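PDB 6I5W: solute Binding Protein BlMnBP1, Blac_00780 in complex with mannopentaose from Bifidobacterium, which binds manno-oligosaccharides such as mannopentaose and, as part of an ABC transporter, probably delivers them for uptake. Local coordinates for residues A[90-95]-A[116-121]; A[202-207]-A[367-372]. All coordinates share one frame; numbering follows the deposited sequence.

Contact 1 (A[90-95]-A[116-121]). With ZN (zinc ion), chain J; ZN (zinc ion), chain V; BMA (beta-D-mannopyranose), chain B.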
ATOM      1  N   VAL A  90      -4.012  -2.961 -12.401  1.00 48.58           N
ATOM      2  CA  VAL A  90      -4.772  -3.573 -13.484  1.00 45.94           C
ATOM      3  C   VAL A  90      -5.887  -4.417 -12.894  1.00 51.40           C
ATOM      4  O   VAL A  90      -5.714  -5.009 -11.821  1.00 51.84           O
ATOM      5  CB  VAL A  90      -3.880  -4.393 -14.432  1.00 54.23           C
ATOM      6  CG1 VAL A  90      -2.916  -3.458 -15.129  1.00 44.12           C
ATOM      7  CG2 VAL A  90      -3.116  -5.466 -13.688  1.00 57.62           C
ATOM      8  N   ASP A  91      -7.044  -4.408 -13.558  1.00 57.78           N
ATOM      9  CA  ASP A  91      -8.189  -5.162 -13.071  1.00 61.31           C
ATOM     10  C   ASP A  91      -7.764  -6.608 -12.877  1.00 59.28           C
ATOM     11  O   ASP A  91      -6.929  -7.127 -13.618  1.00 52.64           O
ATOM     12  CB  ASP A  91      -9.357  -5.084 -14.054  1.00 65.60           C
ATOM     13  CG  ASP A  91      -9.826  -3.652 -14.298  1.00 72.76           C
ATOM     14  OD1 ASP A  91      -9.763  -2.833 -13.353  1.00 58.67           O
ATOM     15  OD2 ASP A  91     -10.254  -3.340 -15.443  1.00 79.84           O
ATOM     16  N   LYS A  92      -8.334  -7.251 -11.847  1.00 56.20           N
ATOM     17  CA  LYS A  92      -7.976  -8.631 -11.538  1.00 50.72           C
ATOM     18  C   LYS A  92      -8.230  -9.561 -12.728  1.00 55.04           C
ATOM     19  O   LYS A  92      -7.633 -10.636 -12.810  1.00 45.56           O
ATOM     20  CB  LYS A  92      -8.757  -9.115 -10.304  1.00 58.84           C
ATOM     21  CG  LYS A  92      -8.978  -8.074  -9.151  1.00 72.91           C
ATOM     22  CD  LYS A  92      -7.680  -7.668  -8.404  1.00 84.64           C
ATOM     23  CE  LYS A  92      -7.795  -6.288  -7.714  1.00 79.79           C
ATOM     24  NZ  LYS A  92      -6.461  -5.619  -7.540  1.00 70.44           N
ATOM     25  N   SER A  93      -9.084  -9.165 -13.667  1.00 54.57           N
ATOM     26  CA  SER A  93      -9.510 -10.036 -14.756  1.00 59.24           C
ATOM     27  C   SER A  93      -8.507 -10.092 -15.905  1.00 51.87           C
ATOM     28  O   SER A  93      -8.538 -11.036 -16.707  1.00 49.94           O
ATOM     29  CB  SER A  93     -10.878  -9.554 -15.257  1.00 58.54           C
ATOM     30  OG  SER A  93     -10.844  -8.169 -15.581  1.00 54.47           O
ATOM     31  N   GLU A  94      -7.617  -9.115 -15.998  1.00 53.74           N
ATOM     32  CA  GLU A  94      -6.623  -9.041 -17.057  1.00 47.67           C
ATOM     33  C   GLU A  94      -5.312  -9.716 -16.667  1.00 47.63           C
ATOM     34  O   GLU A  94      -4.497 -10.006 -17.547  1.00 53.28           O
ATOM     35  CB  GLU A  94      -6.395  -7.576 -17.410  1.00 57.08           C
ATOM     36  CG  GLU A  94      -7.679  -6.738 -17.356  1.00 79.62           C
ATOM     37  CD  GLU A  94      -7.447  -5.237 -17.535  1.00101.72           C
ATOM     38  OE1 GLU A  94      -7.032  -4.562 -16.564  1.00 85.45           O
ATOM     39  OE2 GLU A  94      -7.690  -4.732 -18.655  1.00137.22           O
ATOM     40  N   PHE A  95      -5.124 -10.021 -15.383  1.00 36.54           N
ATOM     41  CA  PHE A  95      -3.903 -10.655 -14.910  1.00 40.58           C
ATOM     42  C   PHE A  95      -3.403 -11.740 -15.850  1.00 39.03           C
ATOM     43  O   PHE A  95      -2.201 -11.809 -16.136  1.00 40.11           O
ATOM     44  CB  PHE A  95      -4.124 -11.284 -13.523  1.00 36.15           C
ATOM     45  CG  PHE A  95      -4.162 -10.316 -12.398  1.00 45.04           C
ATOM     46  CD1 PHE A  95      -3.746  -9.008 -12.549  1.00 45.11           C
ATOM     47  CD2 PHE A  95      -4.610 -10.732 -11.163  1.00 41.37           C
ATOM     48  CE1 PHE A  95      -3.787  -8.137 -11.502  1.00 45.45           C
ATOM     49  CE2 PHE A  95      -4.665  -9.865 -10.120  1.00 52.94           C
ATOM     50  CZ  PHE A  95      -4.247  -8.565 -10.282  1.00 45.27           C
ATOM     51  N   ASP A 116      -4.953 -14.803  -2.071  1.00 41.75           N
ATOM     52  CA  ASP A 116      -6.098 -14.471  -2.905  1.00 39.64           C
ATOM     53  C   ASP A 116      -6.154 -13.004  -3.276  1.00 42.99           C
ATOM     54  O   ASP A 116      -7.113 -12.576  -3.926  1.00 41.94           O
ATOM     55  CB  ASP A 116      -7.403 -14.896  -2.231  1.00 54.61           C
ATOM     56  CG  ASP A 116      -7.550 -14.352  -0.826  1.00 65.96           C
ATOM     57  OD1 ASP A 116      -6.622 -13.665  -0.318  1.00 59.89           O
ATOM     58  OD2 ASP A 116      -8.614 -14.637  -0.228  1.00 62.29           O
ATOM     59  N   GLU A 117      -5.127 -12.236  -2.919  1.00 39.56           N
ATOM     60  CA  GLU A 117      -5.129 -10.807  -3.199  1.00 31.54           C
ATOM     61  C   GLU A 117      -4.949 -10.550  -4.694  1.00 35.58           C
ATOM     62  O   GLU A 117      -5.762  -9.880  -5.335  1.00 38.41           O
ATOM     63  CB  GLU A 117      -4.030 -10.133  -2.379  1.00 33.05           C
ATOM     64  CG  GLU A 117      -4.178  -8.628  -2.300  1.00 37.39           C
ATOM     65  CD  GLU A 117      -3.069  -7.961  -1.502  1.00 41.98           C
ATOM     66  OE1 GLU A 117      -1.926  -7.898  -2.007  1.00 42.55           O
ATOM     67  OE2 GLU A 117      -3.362  -7.487  -0.378  1.00 37.41           O
ATOM     68  N   LYS A 118      -3.883 -11.079  -5.266  1.00 39.23           N
ATOM     69  CA  LYS A 118      -3.637 -10.936  -6.704  1.00 45.03           C
ATOM     70  C   LYS A 118      -3.971 -12.258  -7.386  1.00 41.38           C
ATOM     71  O   LYS A 118      -3.113 -12.983  -7.885  1.00 42.24           O
ATOM     72  CB  LYS A 118      -2.200 -10.527  -6.971  1.00 34.61           C
ATOM     73  CG  LYS A 118      -1.789  -9.228  -6.288  1.00 39.56           C
ATOM     74  CD  LYS A 118      -2.533  -8.052  -6.871  1.00 39.32           C
ATOM     75  CE  LYS A 118      -1.858  -6.732  -6.535  1.00 49.87           C
ATOM     76  NZ  LYS A 118      -2.813  -5.812  -5.846  1.00 60.37           N
ATOM     77  N   ALA A 119      -5.256 -12.579  -7.351  1.00 39.29           N
ATOM     78  CA  ALA A 119      -5.779 -13.852  -7.819  1.00 48.72           C
ATOM     79  C   ALA A 119      -6.991 -13.592  -8.706  1.00 44.47           C
ATOM     80  O   ALA A 119      -7.747 -12.641  -8.498  1.00 39.87           O
ATOM     81  CB  ALA A 119      -6.157 -14.756  -6.642  1.00 47.21           C
ATOM     82  N   TYR A 120      -7.160 -14.438  -9.713  1.00 43.85           N
ATOM     83  CA  TYR A 120      -8.381 -14.410 -10.507  1.00 45.01           C
ATOM     84  C   TYR A 120      -8.662 -15.826 -10.996  1.00 57.38           C
ATOM     85  O   TYR A 120      -7.746 -16.619 -11.223  1.00 49.74           O
ATOM     86  CB  TYR A 120      -8.282 -13.379 -11.650  1.00 46.28           C
ATOM     87  CG  TYR A 120      -9.647 -13.027 -12.218  1.00 49.88           C
ATOM     88  CD1 TYR A 120     -10.532 -12.200 -11.530  1.00 52.34           C
ATOM     89  CD2 TYR A 120     -10.055 -13.546 -13.428  1.00 49.47           C
ATOM     90  CE1 TYR A 120     -11.791 -11.911 -12.046  1.00 60.29           C
ATOM     91  CE2 TYR A 120     -11.296 -13.264 -13.954  1.00 58.57           C
ATOM     92  CZ  TYR A 120     -12.169 -12.459 -13.272  1.00 63.07           C
ATOM     93  OH  TYR A 120     -13.411 -12.214 -13.837  1.00 57.73           O
ATOM     94  N   ASP A 121      -9.950 -16.154 -11.089  1.00 61.56           N
ATOM     95  CA  ASP A 121     -10.418 -17.483 -11.464  1.00 57.27           C
ATOM     96  C   ASP A 121      -9.587 -18.603 -10.847  1.00 56.90           C
ATOM     97  O   ASP A 121      -9.216 -19.562 -11.529  1.00 68.50           O
ATOM     98  CB  ASP A 121     -10.422 -17.632 -12.994  1.00 56.44           C
ATOM     99  CG  ASP A 121     -11.529 -16.837 -13.670  1.00 56.23           C
ATOM    100  OD1 ASP A 121     -12.547 -16.524 -13.005  1.00 58.02           O
ATOM    101  OD2 ASP A 121     -11.364 -16.529 -14.878  1.00 56.07           O
TER
HETATM  102 ZN    ZN J 713     -14.294 -15.329 -12.614  1.00 79.38          ZN
HETATM  103 ZN    ZN V 725      -7.302  -2.966 -17.815  1.00132.93          ZN
HETATM  104  C1  BMA B   4      -1.819  -1.404  -3.379  1.00 55.82           C
HETATM  105  C2  BMA B   4      -2.331  -2.412  -4.476  1.00 58.28           C
HETATM  106  C3  BMA B   4      -3.872  -2.521  -4.347  1.00 73.63           C
HETATM  107  C4  BMA B   4      -4.195  -2.842  -2.828  1.00 70.33           C
HETATM  108  C5  BMA B   4      -3.754  -1.592  -2.033  1.00 55.58           C
HETATM  109  C6  BMA B   4      -4.268  -1.529  -0.634  1.00 65.01           C
HETATM  110  O2  BMA B   4      -1.760  -3.726  -4.267  1.00 53.60           O
HETATM  111  O3  BMA B   4      -4.428  -3.424  -5.261  1.00 82.29           O
HETATM  112  O4  BMA B   4      -5.522  -3.123  -2.562  1.00 66.52           O
HETATM  113  O5  BMA B   4      -2.345  -1.658  -2.064  1.00 56.12           O
HETATM  114  O6  BMA B   4      -3.999  -2.754  -0.018  1.00 68.99           O
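Ser93 sits over one face of the Tyr120 ring, its CA 3.6 Å from the ring centroid and only 6° off the normal, a CH-pi contact. In this solute-binding protein fold, the contact joins a loop that follows strand 84-86 to the short strand 119-120. No hydrogen bond crosses between the two segments, so shape carries the join. Tyr120 CG stands anti to the backbone N (chi1 -163°), which lays the ring over Ser93; the backbone itself sets Tyr120 CB 3.0 Å from Lys92 O, a tight fit. Beside it, Lys92 CB packs on Tyr120 CD1. Phe95 fills the next position, CZ meeting Lys118 CD at 3.9 Å while Ala119 N approaches the edge of the ring; Lys92 CA covers one face of that ring. The Lys118 methylenes thus run past the CZ end of the Phe95 ring, and the ammonium reaches the glycan pocket. A step further out, Tyr120 OH is hydrogen-bonded to Asp374, on which Ser93 also leans, and backbone bonding to Tyr125 ties Lys118 to strand 123-139. Lys92 and Lys118 both belong to the pocket, and Lys92 NZ lies 4.0 Å from Lys118 NZ, a proximity that would tend to make either one easier to deprotonate. Of the two, Lys118 makes the direct bond here, its NZ donating to O2 of a mannose at 2.8 Å.

Contact 2 (A[202-207]-A[367-372]). With ZN (zinc ion), chain S; BMA (beta-D-mannopyranose), chain C.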
ATOM      1  N   MET A 202     -14.770  -3.585   1.306  1.00 31.02           N
ATOM      2  CA  MET A 202     -14.092  -3.148   0.088  1.00 34.93           C
ATOM      3  C   MET A 202     -14.653  -3.844  -1.154  1.00 28.56           C
ATOM      4  O   MET A 202     -14.854  -3.213  -2.195  1.00 24.52           O
ATOM      5  CB  MET A 202     -12.589  -3.431   0.218  1.00 42.90           C
ATOM      6  CG  MET A 202     -11.675  -2.835  -0.862  1.00 39.47           C
ATOM      7  SD  MET A 202     -11.817  -1.044  -1.001  1.00 44.47           S
ATOM      8  CE  MET A 202     -10.182  -0.475  -0.542  1.00 51.68           C
ATOM      9  N   ASN A 203     -14.910  -5.149  -1.074  1.00 31.51           N
ATOM     10  CA  ASN A 203     -15.183  -5.913  -2.279  1.00 34.92           C
ATOM     11  C   ASN A 203     -16.629  -6.316  -2.458  1.00 33.43           C
ATOM     12  O   ASN A 203     -16.999  -6.675  -3.584  1.00 33.87           O
ATOM     13  CB  ASN A 203     -14.321  -7.178  -2.307  1.00 34.18           C
ATOM     14  CG  ASN A 203     -12.877  -6.856  -2.549  1.00 33.27           C
ATOM     15  OD1 ASN A 203     -12.561  -5.946  -3.334  1.00 28.99           O
ATOM     16  ND2 ASN A 203     -11.984  -7.563  -1.871  1.00 40.34           N
ATOM     17  N   GLN A 204     -17.447  -6.223  -1.418  1.00 31.60           N
ATOM     18  CA  GLN A 204     -18.863  -6.533  -1.499  1.00 36.05           C
ATOM     19  C   GLN A 204     -19.745  -5.321  -1.245  1.00 32.65           C
ATOM     20  O   GLN A 204     -20.542  -4.965  -2.122  1.00 31.19           O
ATOM     21  CB  GLN A 204     -19.195  -7.669  -0.526  1.00 35.06           C
ATOM     22  CG  GLN A 204     -18.228  -8.844  -0.636  1.00 35.95           C
ATOM     23  CD  GLN A 204     -18.683 -10.062   0.170  1.00 45.53           C
ATOM     24  OE1 GLN A 204     -19.880 -10.235   0.448  1.00 46.97           O
ATOM     25  NE2 GLN A 204     -17.738 -10.906   0.546  1.00 43.66           N
ATOM     26  N   VAL A 205     -19.587  -4.632  -0.105  1.00 34.32           N
ATOM     27  CA  VAL A 205     -20.524  -3.578   0.292  1.00 31.59           C
ATOM     28  C   VAL A 205     -20.349  -2.332  -0.574  1.00 26.90           C
ATOM     29  O   VAL A 205     -21.302  -1.799  -1.159  1.00 27.97           O
ATOM     30  CB  VAL A 205     -20.322  -3.239   1.779  1.00 28.91           C
ATOM     31  CG1 VAL A 205     -21.205  -2.085   2.204  1.00 38.16           C
ATOM     32  CG2 VAL A 205     -20.575  -4.440   2.670  1.00 27.65           C
ATOM     33  N   LEU A 206     -19.105  -1.858  -0.681  1.00 31.58           N
ATOM     34  CA  LEU A 206     -18.813  -0.617  -1.395  1.00 24.83           C
ATOM     35  C   LEU A 206     -19.304  -0.577  -2.826  1.00 35.05           C
ATOM     36  O   LEU A 206     -19.820   0.478  -3.228  1.00 33.12           O
ATOM     37  CB  LEU A 206     -17.286  -0.415  -1.337  1.00 33.19           C
ATOM     38  CG  LEU A 206     -16.748   0.732  -2.186  1.00 30.53           C
ATOM     39  CD1 LEU A 206     -17.397   1.996  -1.850  1.00 29.31           C
ATOM     40  CD2 LEU A 206     -15.257   0.799  -1.931  1.00 34.99           C
ATOM     41  N   PRO A 207     -19.099  -1.617  -3.653  1.00 34.75           N
ATOM     42  CA  PRO A 207     -19.602  -1.567  -5.030  1.00 30.78           C
ATOM     43  C   PRO A 207     -21.084  -1.886  -5.176  1.00 36.90           C
ATOM     44  O   PRO A 207     -21.622  -1.759  -6.274  1.00 32.83           O
ATOM     45  CB  PRO A 207     -18.735  -2.619  -5.755  1.00 29.31           C
ATOM     46  CG  PRO A 207     -18.457  -3.644  -4.713  1.00 33.68           C
ATOM     47  CD  PRO A 207     -18.323  -2.855  -3.399  1.00 21.95           C
ATOM     48  N   PRO A 367     -12.756 -11.601  -0.169  1.00 42.37           N
ATOM     49  CA  PRO A 367     -13.025 -11.575  -1.610  1.00 38.97           C
ATOM     50  C   PRO A 367     -14.458 -11.161  -1.905  1.00 35.39           C
ATOM     51  O   PRO A 367     -15.356 -11.216  -1.067  1.00 34.52           O
ATOM     52  CB  PRO A 367     -12.769 -13.021  -2.046  1.00 47.49           C
ATOM     53  CG  PRO A 367     -13.081 -13.817  -0.824  1.00 45.75           C
ATOM     54  CD  PRO A 367     -12.595 -12.973   0.341  1.00 44.79           C
ATOM     55  N   ALA A 368     -14.645 -10.698  -3.132  1.00 39.22           N
ATOM     56  CA  ALA A 368     -15.988 -10.443  -3.599  1.00 34.78           C
ATOM     57  C   ALA A 368     -16.788 -11.754  -3.583  1.00 31.73           C
ATOM     58  O   ALA A 368     -16.245 -12.843  -3.452  1.00 44.64           O
ATOM     59  CB  ALA A 368     -15.947  -9.836  -4.994  1.00 34.95           C
ATOM     60  N   LYS A 369     -18.096 -11.647  -3.727  1.00 32.13           N
ATOM     61  CA  LYS A 369     -18.874 -12.855  -3.964  1.00 40.03           C
ATOM     62  C   LYS A 369     -18.541 -13.417  -5.351  1.00 41.09           C
ATOM     63  O   LYS A 369     -17.997 -12.718  -6.238  1.00 36.65           O
ATOM     64  CB  LYS A 369     -20.368 -12.575  -3.857  1.00 42.98           C
ATOM     65  CG  LYS A 369     -20.795 -12.012  -2.489  1.00 44.84           C
ATOM     66  CD  LYS A 369     -22.026 -11.176  -2.653  1.00 53.79           C
ATOM     67  CE  LYS A 369     -22.044 -10.009  -1.688  1.00 52.48           C
ATOM     68  NZ  LYS A 369     -22.443  -8.751  -2.416  1.00 60.81           N
ATOM     69  N   GLU A 370     -18.867 -14.698  -5.540  1.00 39.27           N
ATOM     70  CA  GLU A 370     -18.564 -15.374  -6.799  1.00 36.82           C
ATOM     71  C   GLU A 370     -19.238 -14.640  -7.953  1.00 38.39           C
ATOM     72  O   GLU A 370     -20.432 -14.327  -7.894  1.00 39.89           O
ATOM     73  CB  GLU A 370     -19.020 -16.828  -6.726  1.00 37.76           C
ATOM     74  CG  GLU A 370     -18.633 -17.733  -7.982  1.00 50.61           C
ATOM     75  CD  GLU A 370     -17.306 -17.384  -8.634  1.00 46.91           C
ATOM     76  OE1 GLU A 370     -16.255 -17.710  -8.057  1.00 46.05           O
ATOM     77  OE2 GLU A 370     -17.352 -16.761  -9.717  1.00 64.86           O
ATOM     78  N   GLY A 371     -18.459 -14.332  -8.991  1.00 39.02           N
ATOM     79  CA  GLY A 371     -18.970 -13.556 -10.098  1.00 40.19           C
ATOM     80  C   GLY A 371     -18.959 -12.067  -9.884  1.00 38.98           C
ATOM     81  O   GLY A 371     -19.418 -11.328 -10.770  1.00 37.64           O
ATOM     82  N   GLN A 372     -18.478 -11.596  -8.731  1.00 39.60           N
ATOM     83  CA  GLN A 372     -18.416 -10.176  -8.463  1.00 39.53           C
ATOM     84  C   GLN A 372     -16.993  -9.696  -8.289  1.00 36.44           C
ATOM     85  O   GLN A 372     -16.796  -8.498  -8.027  1.00 32.65           O
ATOM     86  CB  GLN A 372     -19.220  -9.809  -7.213  1.00 36.54           C
ATOM     87  CG  GLN A 372     -20.409 -10.666  -7.021  1.00 41.91           C
ATOM     88  CD  GLN A 372     -21.517  -9.991  -6.243  1.00 43.29           C
ATOM     89  OE1 GLN A 372     -21.348  -8.907  -5.672  1.00 44.42           O
ATOM     90  NE2 GLN A 372     -22.687 -10.659  -6.223  1.00 46.66           N
TER
HETATM   91 ZN    ZN S 722     -15.392 -16.397  -9.562  1.00 79.11          ZN
HETATM   92  C1  BMA C   5      -6.441  -3.994  -2.851  1.00 61.22           C
HETATM   93  C2  BMA C   5      -6.975  -5.287  -2.281  1.00 60.62           C
HETATM   94  C3  BMA C   5      -8.284  -5.699  -2.979  1.00 62.33           C
HETATM   95  C4  BMA C   5      -9.128  -4.567  -3.535  1.00 68.27           C
HETATM   96  C5  BMA C   5      -8.280  -3.456  -4.136  1.00 70.44           C
HETATM   97  C6  BMA C   5      -9.101  -2.255  -4.564  1.00 73.70           C
HETATM   98  O2  BMA C   5      -7.225  -5.184  -0.908  1.00 54.96           O
HETATM   99  O3  BMA C   5      -9.101  -6.466  -2.082  1.00 60.02           O
HETATM  100  O4  BMA C   5      -9.982  -5.094  -4.554  1.00 67.91           O
HETATM  101  O5  BMA C   5      -7.410  -3.061  -3.095  1.00 60.63           O
HETATM  102  O6  BMA C   5      -8.556  -1.760  -5.786  1.00 66.92           O
HETATM  103  O   HOH W   1     -16.044  -6.771  -6.376  1.00 34.05           O
HETATM  104  O   HOH W   2     -19.115  -9.118  -4.099  1.00 42.87           O
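The Gln204 side chain crosses that of Lys369 at a slant, the glutamine carboxamide turning its two ends to different parts of the opposing loop. Gln204 NE2 donates to Pro367 O at 2.9 Å, approaching almost in line with the carbonyl (C=O...N 168°), although the bond is bent at the hydrogen (142°) and the oxygen stands 25° out of the amide plane. Gln204 OE1 meets carbon instead, with Lys369 CE 3.0 Å away. With CG anti to its own carbonyl carbon and the chain extended beyond it, Gln204 passes over Ala368 CA on the way. An alanine here is likely to leave Pro367 O without this donor and the Lys369 methylenes without the surface they lie along. The contact joins helix 201-205, which has a wider pi-type turn, to the loop between strand 361-363 and helix 375-383 of the solute-binding protein fold. Asn203 carries its amide past Pro367 to the glycan: OD1 accepts from O4 of a mannose at 3.0 Å, and ND2 gives one bond to O3 of the same sugar and another to Ala366 O, which would hold the amide against flipping. Asn203 O touches Ala368 CB at 3.6 Å. A water accepts from Lys369 N at 2.8 Å and donates to both Asn203 O and Gln372 OE1. Beyond, a type II turn from Lys369 to Gln372 presents Glu370, which with Glu373 binds a zinc ion.

The two contacts come one after the other along the chain, 90-95 with 116-121 closing before 202-207 begins, yet they end as neighbours: their centres are 13 Å apart and their nearest atoms about 4 Å, without touching, on the same side of the chain's centre. Contact 1 sets a loop after strand 84-86 against strand 119-120 of the mixed sheet; contact 2 sets helix 201-205 against a late loop. Between them runs the stretch leading into helix 375-383: Tyr120 touches Glu373 and bonds Asp374, while Glu373 shares a zinc ion with Glu370. Each contact offers an amine or amide to the glycan, so sequence-distant parts probably meet at one end of the same binding cleft.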